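Long-range contacts in 2-hydroxy-3-oxopropionate reductase (Polaromonas sp. JS666, PDB 4DLL), which probably reduces 2-hydroxy-3-oxopropionate (tartronate semialdehyde) to glycerate with a nicotinamide cofactor: residues 56-61 / 76-81; 34-39 / 90-95. One frame throughout, in Å; residues are numbered along the deposited sequence.

Contact 1: 56-61 / 76-81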
ATOM      1  N   ALA A  56      -2.880  34.429 -14.847  1.00 38.28           N
ATOM      2  CA  ALA A  56      -3.073  34.494 -16.282  1.00 38.51           C
ATOM      3  C   ALA A  56      -2.268  33.365 -16.958  1.00 38.29           C
ATOM      4  O   ALA A  56      -1.152  33.042 -16.562  1.00 38.09           O
ATOM      5  CB  ALA A  56      -2.698  35.886 -16.828  1.00 38.26           C
ATOM      6  N   LEU A  57      -2.839  32.755 -17.973  1.00 37.31           N
ATOM      7  CA  LEU A  57      -2.256  31.519 -18.437  1.00 36.89           C
ATOM      8  C   LEU A  57      -1.972  31.525 -19.918  1.00 36.39           C
ATOM      9  O   LEU A  57      -2.878  31.811 -20.704  1.00 35.73           O
ATOM     10  CB  LEU A  57      -3.216  30.372 -18.091  1.00 36.40           C
ATOM     11  CG  LEU A  57      -2.719  28.965 -18.422  1.00 34.57           C
ATOM     12  CD1 LEU A  57      -1.490  28.604 -17.552  1.00 30.83           C
ATOM     13  CD2 LEU A  57      -3.887  27.947 -18.291  1.00 30.43           C
ATOM     14  N   GLN A  58      -0.721  31.207 -20.276  1.00 36.16           N
ATOM     15  CA  GLN A  58      -0.329  30.957 -21.668  1.00 35.53           C
ATOM     16  C   GLN A  58      -0.016  29.488 -21.796  1.00 35.52           C
ATOM     17  O   GLN A  58       0.467  28.871 -20.853  1.00 34.86           O
ATOM     18  CB  GLN A  58       0.936  31.734 -22.073  1.00 35.09           C
ATOM     19  CG  GLN A  58       1.081  33.192 -21.596  1.00 39.26           C
ATOM     20  CD  GLN A  58      -0.063  34.108 -22.074  1.00 41.90           C
ATOM     21  OE1 GLN A  58      -0.499  34.053 -23.250  1.00 41.02           O
ATOM     22  NE2 GLN A  58      -0.563  34.935 -21.159  1.00 38.85           N
ATOM     23  N   VAL A  59      -0.262  28.936 -22.974  1.00 34.95           N
ATOM     24  CA  VAL A  59      -0.103  27.536 -23.215  1.00 36.27           C
ATOM     25  C   VAL A  59       0.577  27.306 -24.565  1.00 36.54           C
ATOM     26  O   VAL A  59       0.286  27.999 -25.501  1.00 37.78           O
ATOM     27  CB  VAL A  59      -1.503  26.822 -23.274  1.00 36.52           C
ATOM     28  CG1 VAL A  59      -1.330  25.318 -23.569  1.00 35.86           C
ATOM     29  CG2 VAL A  59      -2.285  27.007 -21.990  1.00 36.51           C
ATOM     30  N   TRP A  60       1.486  26.351 -24.660  1.00 36.88           N
ATOM     31  CA  TRP A  60       1.889  25.788 -25.937  1.00 36.87           C
ATOM     32  C   TRP A  60       1.604  24.289 -25.818  1.00 38.28           C
ATOM     33  O   TRP A  60       1.904  23.685 -24.801  1.00 38.10           O
ATOM     34  CB  TRP A  60       3.378  26.048 -26.198  1.00 37.14           C
ATOM     35  CG  TRP A  60       3.878  25.268 -27.347  1.00 36.48           C
ATOM     36  CD1 TRP A  60       3.750  25.587 -28.684  1.00 34.21           C
ATOM     37  CD2 TRP A  60       4.528  23.993 -27.293  1.00 38.43           C
ATOM     38  NE1 TRP A  60       4.286  24.576 -29.460  1.00 37.08           N
ATOM     39  CE2 TRP A  60       4.779  23.592 -28.639  1.00 38.22           C
ATOM     40  CE3 TRP A  60       4.926  23.148 -26.244  1.00 36.95           C
ATOM     41  CZ2 TRP A  60       5.436  22.392 -28.959  1.00 37.77           C
ATOM     42  CZ3 TRP A  60       5.582  21.965 -26.557  1.00 37.45           C
ATOM     43  CH2 TRP A  60       5.823  21.588 -27.915  1.00 40.33           C
ATOM     44  N   ASN A  61       0.972  23.677 -26.810  1.00 38.57           N
ATOM     45  CA  ASN A  61       0.687  22.270 -26.691  1.00 39.33           C
ATOM     46  C   ASN A  61       0.523  21.674 -28.100  1.00 39.75           C
ATOM     47  O   ASN A  61       0.674  22.400 -29.058  1.00 39.45           O
ATOM     48  CB  ASN A  61      -0.509  22.027 -25.767  1.00 38.69           C
ATOM     49  CG  ASN A  61      -1.839  22.296 -26.437  1.00 40.50           C
ATOM     50  OD1 ASN A  61      -2.004  23.268 -27.150  1.00 39.86           O
ATOM     51  ND2 ASN A  61      -2.784  21.414 -26.228  1.00 40.27           N
ATOM     52  N   THR A  76      -4.232  31.765 -23.354  1.00 46.54           N
ATOM     53  CA  THR A  76      -3.792  32.130 -24.682  1.00 47.32           C
ATOM     54  C   THR A  76      -2.899  31.014 -25.241  1.00 46.92           C
ATOM     55  O   THR A  76      -1.872  30.664 -24.649  1.00 46.35           O
ATOM     56  CB  THR A  76      -2.973  33.467 -24.697  1.00 47.69           C
ATOM     57  OG1 THR A  76      -3.675  34.482 -23.978  1.00 49.30           O
ATOM     58  CG2 THR A  76      -2.708  33.949 -26.161  1.00 48.21           C
ATOM     59  N   ILE A  77      -3.261  30.487 -26.399  1.00 46.55           N
ATOM     60  CA  ILE A  77      -2.477  29.422 -27.002  1.00 46.18           C
ATOM     61  C   ILE A  77      -1.467  29.995 -27.998  1.00 46.12           C
ATOM     62  O   ILE A  77      -1.787  30.912 -28.728  1.00 47.54           O
ATOM     63  CB  ILE A  77      -3.389  28.385 -27.638  1.00 45.76           C
ATOM     64  CG1 ILE A  77      -4.639  28.139 -26.765  1.00 46.67           C
ATOM     65  CG2 ILE A  77      -2.660  27.100 -27.962  1.00 45.00           C
ATOM     66  CD1 ILE A  77      -4.469  27.599 -25.365  1.00 44.82           C
ATOM     67  N   HIS A  78      -0.243  29.482 -28.019  1.00 45.72           N
ATOM     68  CA  HIS A  78       0.764  29.922 -28.994  1.00 45.50           C
ATOM     69  C   HIS A  78       1.190  28.758 -29.881  1.00 45.85           C
ATOM     70  O   HIS A  78       1.170  27.602 -29.449  1.00 45.96           O
ATOM     71  CB  HIS A  78       1.949  30.559 -28.282  1.00 44.87           C
ATOM     72  CG  HIS A  78       1.546  31.665 -27.367  1.00 46.17           C
ATOM     73  ND1 HIS A  78       1.764  32.993 -27.666  1.00 47.92           N
ATOM     74  CD2 HIS A  78       0.876  31.649 -26.185  1.00 46.94           C
ATOM     75  CE1 HIS A  78       1.275  33.748 -26.693  1.00 48.09           C
ATOM     76  NE2 HIS A  78       0.726  32.957 -25.783  1.00 47.23           N
ATOM     77  N   GLU A  79       1.529  29.048 -31.130  1.00 46.19           N
ATOM     78  CA  GLU A  79       1.982  27.987 -32.050  1.00 47.35           C
ATOM     79  C   GLU A  79       3.417  27.515 -31.681  1.00 46.66           C
ATOM     80  O   GLU A  79       3.719  26.327 -31.762  1.00 45.55           O
ATOM     81  CB  GLU A  79       1.863  28.449 -33.529  1.00 47.81           C
ATOM     82  CG  GLU A  79       2.305  27.418 -34.601  1.00 51.57           C
ATOM     83  CD  GLU A  79       1.375  26.202 -34.722  1.00 57.15           C
ATOM     84  OE1 GLU A  79       0.288  26.170 -34.048  1.00 58.91           O
ATOM     85  OE2 GLU A  79       1.738  25.267 -35.499  1.00 59.42           O
ATOM     86  N   GLN A  80       4.265  28.460 -31.252  1.00 47.22           N
ATOM     87  CA  GLN A  80       5.668  28.199 -30.863  1.00 47.75           C
ATOM     88  C   GLN A  80       5.828  28.365 -29.347  1.00 46.88           C
ATOM     89  O   GLN A  80       5.338  29.337 -28.757  1.00 46.38           O
ATOM     90  CB  GLN A  80       6.620  29.167 -31.578  1.00 48.36           C
ATOM     91  CG  GLN A  80       6.914  28.850 -33.032  1.00 51.91           C
ATOM     92  CD  GLN A  80       7.676  29.990 -33.704  1.00 59.46           C
ATOM     93  OE1 GLN A  80       8.067  30.979 -33.063  1.00 61.74           O
ATOM     94  NE2 GLN A  80       7.886  29.860 -35.009  1.00 62.77           N
ATOM     95  N   ALA A  81       6.519  27.407 -28.734  1.00 46.04           N
ATOM     96  CA  ALA A  81       6.654  27.320 -27.289  1.00 44.26           C
ATOM     97  C   ALA A  81       7.414  28.524 -26.733  1.00 44.25           C
ATOM     98  O   ALA A  81       7.044  29.091 -25.679  1.00 43.40           O
ATOM     99  CB  ALA A  81       7.336  26.012 -26.921  1.00 43.94           C
TER
HETATM  100  O   HOH W   1       0.314  25.195 -29.573  1.00 46.53           O
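Thr76 N donates to Leu57 O, Val59 N to Thr76 O and His78 N to Val59 O (3.0 Å), joining strands 56-60 and 76-78 in parallel, their axes 27° apart. A water carries the join past these bonds, accepting from Asn61 N and donating to His78 O at 2.6 Å. Among side chains, Gln58 and His78 lie on one face of the sheet: His78 NE2 donates to a lone pair of Gln58 OE1 at 3.0 Å, nearly straight at 174° and in the ring plane, although amide and imidazole planes are 65° apart. Gln58 reaches there by folding at chi2. The bond is consistent with a proton on NE2 and probably helps to set the rotation of the ring. Trp60 NE1 makes a weak, bent bond to Glu79 O (2.9 Å) at the indole edge. Apolar contacts complete the join. Ala81 CB sits over the five-membered ring of Trp60, 3.7 Å from its centroid, a CH-pi contact at the start of helix 81-85. On the other sheet face Ile77 CD1 lies 3.7 Å from Val59 CB, and both side chains meet Leu70 of helix 64-71. That helix links the two strands in the beta-alpha-beta crossover of a Rossmann-type nucleotide-binding domain.

Contact 2: 34-39 / 90-95. With SO4 (sulfate ion), chain C.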
ATOM      1  N   ILE A  34       1.670  32.687 -15.758  1.00 35.65           N
ATOM      2  CA  ILE A  34       2.003  31.271 -15.862  1.00 34.92           C
ATOM      3  C   ILE A  34       1.948  30.689 -17.296  1.00 35.39           C
ATOM      4  O   ILE A  34       0.986  30.896 -18.028  1.00 35.47           O
ATOM      5  CB  ILE A  34       1.139  30.433 -14.929  1.00 34.65           C
ATOM      6  CG1 ILE A  34       1.050  31.093 -13.540  1.00 33.72           C
ATOM      7  CG2 ILE A  34       1.699  29.013 -14.817  1.00 34.89           C
ATOM      8  CD1 ILE A  34       2.394  31.407 -12.866  1.00 30.17           C
ATOM      9  N   THR A  35       2.994  29.958 -17.685  1.00 35.12           N
ATOM     10  CA  THR A  35       2.959  29.208 -18.941  1.00 34.93           C
ATOM     11  C   THR A  35       2.924  27.659 -18.710  1.00 34.97           C
ATOM     12  O   THR A  35       3.678  27.131 -17.891  1.00 35.34           O
ATOM     13  CB  THR A  35       4.166  29.612 -19.820  1.00 35.30           C
ATOM     14  OG1 THR A  35       4.116  31.029 -20.091  1.00 35.58           O
ATOM     15  CG2 THR A  35       4.196  28.830 -21.149  1.00 33.83           C
ATOM     16  N   PHE A  36       2.016  26.958 -19.379  1.00 34.08           N
ATOM     17  CA  PHE A  36       2.127  25.510 -19.532  1.00 33.57           C
ATOM     18  C   PHE A  36       2.785  25.206 -20.846  1.00 34.13           C
ATOM     19  O   PHE A  36       2.533  25.877 -21.850  1.00 34.88           O
ATOM     20  CB  PHE A  36       0.767  24.770 -19.487  1.00 32.16           C
ATOM     21  CG  PHE A  36       0.165  24.681 -18.123  1.00 29.00           C
ATOM     22  CD1 PHE A  36       0.767  25.312 -17.039  1.00 28.92           C
ATOM     23  CD2 PHE A  36      -1.073  24.047 -17.929  1.00 33.63           C
ATOM     24  CE1 PHE A  36       0.209  25.261 -15.751  1.00 25.00           C
ATOM     25  CE2 PHE A  36      -1.653  23.979 -16.634  1.00 31.84           C
ATOM     26  CZ  PHE A  36      -0.998  24.601 -15.548  1.00 23.91           C
ATOM     27  N   LEU A  37       3.607  24.169 -20.804  1.00 34.11           N
ATOM     28  CA  LEU A  37       4.238  23.528 -21.925  1.00 34.70           C
ATOM     29  C   LEU A  37       3.744  22.071 -21.934  1.00 35.76           C
ATOM     30  O   LEU A  37       4.126  21.309 -21.099  1.00 35.32           O
ATOM     31  CB  LEU A  37       5.751  23.560 -21.714  1.00 34.35           C
ATOM     32  CG  LEU A  37       6.603  24.644 -22.348  1.00 34.79           C
ATOM     33  CD1 LEU A  37       6.002  25.983 -22.378  1.00 39.58           C
ATOM     34  CD2 LEU A  37       8.013  24.731 -21.798  1.00 36.62           C
ATOM     35  N   GLY A  38       2.884  21.697 -22.873  1.00 36.33           N
ATOM     36  CA  GLY A  38       2.251  20.409 -22.822  1.00 38.41           C
ATOM     37  C   GLY A  38       1.168  20.418 -21.765  1.00 39.38           C
ATOM     38  O   GLY A  38       1.079  21.331 -20.949  1.00 40.75           O
ATOM     39  N   THR A  39       0.325  19.403 -21.772  1.00 40.53           N
ATOM     40  CA  THR A  39      -0.730  19.311 -20.770  1.00 41.94           C
ATOM     41  C   THR A  39      -0.638  18.017 -19.997  1.00 42.39           C
ATOM     42  O   THR A  39      -1.365  17.843 -19.042  1.00 40.87           O
ATOM     43  CB  THR A  39      -2.131  19.419 -21.387  1.00 42.35           C
ATOM     44  OG1 THR A  39      -2.193  18.601 -22.565  1.00 43.28           O
ATOM     45  CG2 THR A  39      -2.427  20.864 -21.745  1.00 43.13           C
ATOM     46  N   ILE A  90       6.552  32.048 -14.250  1.00 31.25           N
ATOM     47  CA  ILE A  90       6.758  30.629 -13.975  1.00 29.69           C
ATOM     48  C   ILE A  90       6.371  29.841 -15.247  1.00 29.99           C
ATOM     49  O   ILE A  90       5.271  30.013 -15.785  1.00 31.05           O
ATOM     50  CB  ILE A  90       5.978  30.188 -12.766  1.00 28.73           C
ATOM     51  CG1 ILE A  90       6.409  31.011 -11.514  1.00 29.51           C
ATOM     52  CG2 ILE A  90       6.130  28.679 -12.569  1.00 30.06           C
ATOM     53  CD1 ILE A  90       5.894  30.453 -10.165  1.00 30.73           C
ATOM     54  N   VAL A  91       7.297  29.049 -15.766  1.00 29.36           N
ATOM     55  CA  VAL A  91       6.982  28.152 -16.873  1.00 28.82           C
ATOM     56  C   VAL A  91       6.884  26.714 -16.366  1.00 28.86           C
ATOM     57  O   VAL A  91       7.831  26.195 -15.789  1.00 29.43           O
ATOM     58  CB  VAL A  91       8.025  28.284 -17.992  1.00 29.87           C
ATOM     59  CG1 VAL A  91       7.869  27.130 -19.052  1.00 28.58           C
ATOM     60  CG2 VAL A  91       7.919  29.685 -18.652  1.00 24.63           C
ATOM     61  N   VAL A  92       5.729  26.090 -16.567  1.00 29.35           N
ATOM     62  CA  VAL A  92       5.477  24.735 -16.108  1.00 29.11           C
ATOM     63  C   VAL A  92       5.508  23.767 -17.286  1.00 30.39           C
ATOM     64  O   VAL A  92       4.625  23.841 -18.153  1.00 31.17           O
ATOM     65  CB  VAL A  92       4.116  24.646 -15.409  1.00 28.85           C
ATOM     66  CG1 VAL A  92       3.906  23.274 -14.812  1.00 26.49           C
ATOM     67  CG2 VAL A  92       4.013  25.732 -14.320  1.00 26.88           C
ATOM     68  N   SER A  93       6.521  22.888 -17.330  1.00 31.17           N
ATOM     69  CA  SER A  93       6.503  21.725 -18.267  1.00 33.52           C
ATOM     70  C   SER A  93       5.675  20.481 -17.833  1.00 33.72           C
ATOM     71  O   SER A  93       5.872  19.896 -16.776  1.00 32.81           O
ATOM     72  CB  SER A  93       7.936  21.304 -18.675  1.00 33.06           C
ATOM     73  OG  SER A  93       7.971  19.927 -19.051  1.00 37.25           O
HETATM   74  N   MSE A  94       4.765  20.053 -18.701  1.00 35.86           N
HETATM   75  CA  MSE A  94       4.010  18.835 -18.494  1.00 38.53           C
HETATM   76  C   MSE A  94       4.254  17.909 -19.690  1.00 40.77           C
HETATM   77  O   MSE A  94       3.362  17.215 -20.224  1.00 42.33           O
HETATM   78  CB  MSE A  94       2.549  19.182 -18.298  1.00 38.03           C
HETATM   79  CG  MSE A  94       2.339  19.944 -16.984  1.00 41.33           C
HETATM   80 SE   MSE A  94       0.507  20.441 -16.837  0.80 54.58          SE
HETATM   81  CE  MSE A  94       0.395  21.189 -15.012  1.00 43.65           C
ATOM     82  N   LEU A  95       5.494  17.917 -20.117  1.00 41.73           N
ATOM     83  CA  LEU A  95       5.898  17.153 -21.250  1.00 42.40           C
ATOM     84  C   LEU A  95       6.156  15.680 -20.851  1.00 43.59           C
ATOM     85  O   LEU A  95       6.096  15.327 -19.683  1.00 44.41           O
ATOM     86  CB  LEU A  95       7.132  17.817 -21.849  1.00 41.96           C
ATOM     87  CG  LEU A  95       6.884  19.248 -22.246  1.00 40.38           C
ATOM     88  CD1 LEU A  95       8.178  19.949 -22.543  1.00 39.92           C
ATOM     89  CD2 LEU A  95       5.989  19.263 -23.457  1.00 43.00           C
TER
HETATM   90  S   SO4 C 401      -0.339  17.998 -25.101  1.00 47.30           S
HETATM   91  O1  SO4 C 401       0.154  17.416 -23.852  1.00 45.86           O
HETATM   92  O2  SO4 C 401      -1.734  18.363 -24.833  1.00 43.92           O
HETATM   93  O3  SO4 C 401       0.527  19.096 -25.555  1.00 44.88           O
HETATM   94  O4  SO4 C 401      -0.294  16.994 -26.152  1.00 47.70           O
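Ile90 receives the N-H of Thr35 on its backbone O at 3.0 Å, while its CB packs against Ile34 CD1, the two isoleucines side by side. Val91 turns to the other face of the sheet, where its CG1 meets Leu37 CD2 at 3.6 Å and its CG2 lies against Thr35 CB. At Val92 the backbone grips the neighbouring strand 33-37 twice: N donates to Thr35 O (2.7 Å, 171°) and O accepts from Leu37 N. Its CB rests by Phe36 CD1, 3.8 Å away. Ser93 pairs with Leu37 in parallel register, and its OG takes a long, weak bond from Leu95 N. Met94, present as selenomethionine, donates from N to Leu37 O at 2.8 Å, continuing the pairing beyond the strand. Its extended chain (chi2 177°) brings SE and CE over one face of Phe36; SE lies 4.3 Å from the ring centroid, a Met-aromatic contact, and CE adds a CH-pi contact. Leu95 CD2 lies against Leu37 O and beside Gly38, whose positive phi (75°) begins the turn out of the strand. Here a buried, largely apolar strand pair with four backbone hydrogen bonds gives way to Thr39 N, which bonds sulfate O1 at 2.9 Å, consistent with a phosphate-binding turn.

Overall arrangement
Contacts 1 and 2 belong to one sheet, their centres 9 Å apart, with strands 56-60 and 33-37 adjacent, flanked by 76-78 at the sheet edge and by 90-93 on the inner side. Probable hydrogen bonds join them directly: Gln58 N to Ile34 O at 2.8 Å and Phe36 N to Gln58 O at 2.9 Å. Along the chain contact 1 is nested within the loop closed by contact 2. The C-terminal ends of 34-39 and 56-61 approach the sulfate, which is also hydrogen-bonded by Arg62 N, its nearest atom about 3 Å from the nearest side-chain atom of Asn61. Gly38 probably begins a Rossmann-type GxGxxG motif, and the ion, probably from the crystallisation liquor, may mark part of the dinucleotide pocket.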